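Local coordinates for uncharacterized protein (Bacteroides eggerthii DSM 20697, PDB 4ECO), which is of unknown function but is built from leucine-rich repeats, a fold that suggests it binds other proteins, at residues 107-112 with 122-127; 127-132 with 139-144. One frame throughout, in Å; residues are numbered along the deposited sequence.

Both contacts belong to the long excursion that leaves leucine-rich repeat strand 109-111 and leads into helix 135-142. They follow one another in the chain. Contact 1 lays the loop 122-127 against the strand, and contact 2 lays its continuation, 127-132, against the helix. Their centres are about 8 Å apart, and Lys127 belongs to both. Ile129 of contact 2 touches Phe124 of contact 1, and it also reaches Tyr212 on the next strand. Glu108 OE1 receives a probable hydrogen bond from Asn132 N, 2.9 Å away. The sodium ion, bound by Glu117 and Ser192, lies about 10 Å from the Ala111 side chain.

Contact 1. Residues 107-112 with 122-127; sequences LEVLAL and RLFGPK
Phe124 lays its ring against Val109 and Ala111 on a strand of the leucine-rich repeat solenoid. Strand 109-111 runs parallel to strands 83-87 and 210-214, one on each side. Leu110 points away from the loop, as the repeat leucines that fill the solenoid interior do. Val109 and Ala111 point the other way, from the face that is normally concave in this fold, and here the loop covers them.

The tight part centres on the ring. Ala111 CB sits over the middle of one face, 3.5 Å from the ring centroid and only 4° off its normal. This is a CH-pi contact. Val109 comes in obliquely, with its CB 3.7 Å from Phe124 CE2. The backbone of the strand meets the ring edge, where Leu110 N is 3.6 Å from Phe124 CE2. The ring of Tyr212 adds an edge-to-face contact from the neighbouring strand. CG of Phe124 stands anti to its own carbonyl carbon (chi1 -72°), which carries the ring across to the strand. Glu89 fixes the root of this side chain by taking hydrogen bonds from the backbone N of Leu123 and of Phe124.

The loose side begins just beyond the ring. Gly125 is partly exposed, while Pro126 and Lys127 face solvent and do not touch the strand. With an alanine at Phe124, the methyl of Ala111 would probably lose its aromatic cover and a gap would be likely to open beside Val109. Of the two Val109 methyls it is CG2 that approaches the ring, 3.9 Å from Phe124 CD2.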
# COMPACT_ATOMS: atom_id res chain seq x y z
N LEU A 107 14.49 25.73 14.74
CA LEU A 107 14.33 24.39 14.17
C LEU A 107 12.87 24.12 13.81
O LEU A 107 11.97 24.28 14.66
CB LEU A 107 14.83 23.36 15.19
CG LEU A 107 15.47 22.07 14.73
CD1 LEU A 107 16.53 22.28 13.70
CD2 LEU A 107 16.12 21.40 15.91
N GLU A 108 12.63 23.80 12.51
CA GLU A 108 11.33 23.45 11.94
C GLU A 108 11.28 21.95 11.69
O GLU A 108 10.26 21.34 11.94
CB GLU A 108 11.05 24.21 10.63
CG GLU A 108 10.64 25.67 10.77
CD GLU A 108 10.40 26.36 9.43
OE1 GLU A 108 9.71 25.77 8.56
OE2 GLU A 108 10.91 27.49 9.24
N VAL A 109 12.37 21.36 11.20
CA VAL A 109 12.43 19.92 10.94
C VAL A 109 13.56 19.29 11.77
O VAL A 109 14.61 19.89 11.94
CB VAL A 109 12.54 19.57 9.43
CG1 VAL A 109 11.38 20.18 8.63
CG2 VAL A 109 13.88 20.00 8.83
N LEU A 110 13.32 18.08 12.28
CA LEU A 110 14.27 17.30 13.08
C LEU A 110 14.10 15.80 12.85
O LEU A 110 13.01 15.27 13.06
CB LEU A 110 14.08 17.62 14.57
CG LEU A 110 14.97 16.89 15.58
CD1 LEU A 110 16.47 17.28 15.43
CD2 LEU A 110 14.50 17.21 16.98
N ALA A 111 15.19 15.12 12.43
CA ALA A 111 15.21 13.65 12.23
C ALA A 111 16.40 13.02 12.98
O ALA A 111 17.56 13.44 12.82
CB ALA A 111 15.28 13.29 10.76
N LEU A 112 16.08 12.03 13.83
CA LEU A 112 17.06 11.26 14.61
C LEU A 112 17.21 9.89 13.97
O LEU A 112 18.02 9.07 14.39
CB LEU A 112 16.63 11.13 16.09
CG LEU A 112 16.33 12.42 16.86
CD1 LEU A 112 15.93 12.09 18.26
CD2 LEU A 112 17.48 13.40 16.85
N ARG A 122 17.14 9.51 1.98
CA ARG A 122 17.12 10.59 2.96
C ARG A 122 15.76 11.26 2.86
O ARG A 122 15.41 11.74 1.77
CB ARG A 122 18.26 11.58 2.74
CG ARG A 122 19.07 11.86 4.01
CD ARG A 122 20.13 12.95 3.85
NE ARG A 122 20.84 12.91 2.57
CZ ARG A 122 21.84 12.08 2.27
NH1 ARG A 122 22.24 11.17 3.15
NH2 ARG A 122 22.42 12.13 1.08
N LEU A 123 14.95 11.21 3.92
CA LEU A 123 13.62 11.82 3.83
C LEU A 123 13.69 13.31 4.09
O LEU A 123 12.86 14.07 3.58
CB LEU A 123 12.61 11.16 4.78
CG LEU A 123 12.51 9.65 4.74
CD1 LEU A 123 11.52 9.18 5.77
CD2 LEU A 123 12.11 9.16 3.39
N PHE A 124 14.70 13.73 4.85
CA PHE A 124 14.96 15.13 5.19
C PHE A 124 16.10 15.66 4.34
O PHE A 124 17.17 15.05 4.28
CB PHE A 124 15.28 15.28 6.68
CG PHE A 124 14.13 15.10 7.63
CD1 PHE A 124 13.42 13.90 7.67
CD2 PHE A 124 13.81 16.07 8.56
CE1 PHE A 124 12.37 13.73 8.56
CE2 PHE A 124 12.77 15.88 9.47
CZ PHE A 124 12.05 14.72 9.46
N GLY A 125 15.84 16.79 3.71
CA GLY A 125 16.79 17.45 2.82
C GLY A 125 16.09 18.46 1.94
O GLY A 125 14.86 18.60 2.00
N PRO A 126 16.83 19.18 1.08
CA PRO A 126 16.19 20.21 0.22
C PRO A 126 15.14 19.66 -0.77
O PRO A 126 14.29 20.43 -1.20
CB PRO A 126 17.38 20.79 -0.55
CG PRO A 126 18.57 20.51 0.32
CD PRO A 126 18.29 19.16 0.90
N LYS A 127 15.20 18.37 -1.13
CA LYS A 127 14.23 17.74 -2.06
C LYS A 127 13.17 16.93 -1.28
O LYS A 127 12.21 16.44 -1.89
CB LYS A 127 14.93 16.83 -3.10
CG LYS A 127 15.98 17.50 -4.00
CD LYS A 127 15.41 18.54 -4.97
CE LYS A 127 16.44 19.01 -6.00
NZ LYS A 127 16.74 17.98 -7.05

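Contact 2. Residues 127-132 with 139-144; sequences KGISAN and QKMRMH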
# COMPACT_ATOMS: atom_id res chain seq x y z
N LYS A 127 15.20 18.37 -1.13
CA LYS A 127 14.23 17.74 -2.06
C LYS A 127 13.17 16.93 -1.28
O LYS A 127 12.21 16.44 -1.89
CB LYS A 127 14.93 16.83 -3.10
CG LYS A 127 15.98 17.50 -4.00
CD LYS A 127 15.41 18.54 -4.97
CE LYS A 127 16.44 19.01 -6.00
NZ LYS A 127 16.74 17.98 -7.05
N GLY A 128 13.36 16.84 0.04
CA GLY A 128 12.46 16.13 0.94
C GLY A 128 11.86 17.03 2.00
O GLY A 128 11.39 18.13 1.70
N ILE A 129 11.86 16.54 3.25
CA ILE A 129 11.34 17.28 4.40
C ILE A 129 12.38 18.37 4.71
O ILE A 129 13.53 18.09 5.07
CB ILE A 129 10.99 16.35 5.60
CG1 ILE A 129 9.81 15.45 5.25
CG2 ILE A 129 10.64 17.16 6.82
CD1 ILE A 129 9.79 14.09 5.98
N SER A 130 11.97 19.61 4.46
CA SER A 130 12.82 20.78 4.63
C SER A 130 12.06 21.91 5.29
O SER A 130 10.85 22.04 5.12
CB SER A 130 13.36 21.24 3.28
OG SER A 130 12.38 21.22 2.26
N ALA A 131 12.79 22.73 6.05
CA ALA A 131 12.22 23.92 6.67
C ALA A 131 11.76 24.89 5.59
O ALA A 131 12.45 25.09 4.58
CB ALA A 131 13.25 24.57 7.58
N ASN A 132 10.54 25.43 5.77
CA ASN A 132 9.89 26.39 4.90
C ASN A 132 9.69 25.80 3.46
O ASN A 132 9.91 26.49 2.45
CB ASN A 132 10.69 27.70 4.88
CG ASN A 132 9.87 28.91 4.59
OD1 ASN A 132 10.03 29.55 3.55
ND2 ASN A 132 8.96 29.23 5.49
N GLN A 139 3.10 17.41 1.29
CA GLN A 139 2.18 16.33 0.94
C GLN A 139 2.93 15.14 0.33
O GLN A 139 2.75 14.01 0.79
CB GLN A 139 1.08 16.80 -0.01
CG GLN A 139 -0.24 17.01 0.72
CD GLN A 139 -0.73 15.76 1.41
OE1 GLN A 139 -0.87 14.68 0.79
NE2 GLN A 139 -1.02 15.88 2.70
N LYS A 140 3.79 15.41 -0.67
CA LYS A 140 4.61 14.40 -1.34
C LYS A 140 5.33 13.56 -0.30
O LYS A 140 5.22 12.33 -0.32
CB LYS A 140 5.63 15.08 -2.28
CG LYS A 140 6.41 14.15 -3.21
CD LYS A 140 7.30 14.96 -4.15
CE LYS A 140 8.18 14.11 -5.04
NZ LYS A 140 9.46 13.74 -4.39
N MSE A 141 6.00 14.24 0.63
CA MSE A 141 6.79 13.68 1.71
C MSE A 141 5.92 12.91 2.67
O MSE A 141 6.30 11.79 3.02
CB MSE A 141 7.62 14.77 2.41
CG MSE A 141 8.84 15.19 1.56
SE MSE A 141 9.67 13.68 0.43
CE MSE A 141 9.41 14.49 -1.11
N ARG A 142 4.74 13.44 3.03
CA ARG A 142 3.76 12.76 3.89
C ARG A 142 3.37 11.40 3.30
O ARG A 142 3.23 10.43 4.04
CB ARG A 142 2.51 13.64 4.08
CG ARG A 142 2.63 14.72 5.13
CD ARG A 142 1.29 15.33 5.46
NE ARG A 142 1.31 15.94 6.79
CZ ARG A 142 0.32 16.66 7.30
NH1 ARG A 142 -0.78 16.89 6.60
NH2 ARG A 142 0.43 17.18 8.52
N MSE A 143 3.23 11.34 1.97
CA MSE A 143 2.84 10.15 1.19
C MSE A 143 4.00 9.20 0.93
O MSE A 143 3.78 8.16 0.29
CB MSE A 143 2.27 10.58 -0.18
CG MSE A 143 1.00 11.43 -0.09
SE MSE A 143 -0.37 10.65 1.01
CE MSE A 143 -0.72 9.02 -0.03
N HIS A 144 5.22 9.53 1.39
CA HIS A 144 6.41 8.70 1.14
C HIS A 144 6.27 7.30 1.73
O HIS A 144 6.65 6.35 1.04
CB HIS A 144 7.72 9.34 1.65
CG HIS A 144 8.94 8.57 1.27
ND1 HIS A 144 9.29 7.40 1.93
CD2 HIS A 144 9.84 8.82 0.29
CE1 HIS A 144 10.37 6.96 1.31
NE2 HIS A 144 10.75 7.79 0.33
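The peptide group joining Gly128 to Ile129 is the flat group here, and the selenomethionine Met141 packs on one of its faces. This joins an irregular loop of the leucine-rich repeat protein to helix 135-142, within the long connection that follows strand 109-111. Met141 CG stands almost straight above Gly128 C, at 3.6 Å. On the other face, Ser130 OG donates a hydrogen bond to Gly128 O at 3.3 Å, from well above the carbonyl plane. At the peptide's edge, Ile129 N makes a probable hydrogen bond to Leu123 O, 2.7 Å away.

Met141 does nearly all the touching from the helix. Its chain bends at chi2 (-33°) and again at chi3, so it curls along the loop backbone. SE comes to 3.7 Å from Gly128 CA. At the root of the side chain, Met141 CB packs against Ile129 CG1 at 3.7 Å, and the two side chains lie alongside each other, pointing opposite ways. No hydrogen bond crosses between the two segments.

On the side of the helix turned from the loop, Arg142 makes a salt bridge with Asp253, on the strand 253-257. At the end of the Met141 side chain, CE lies 3.5 Å from Lys127 O.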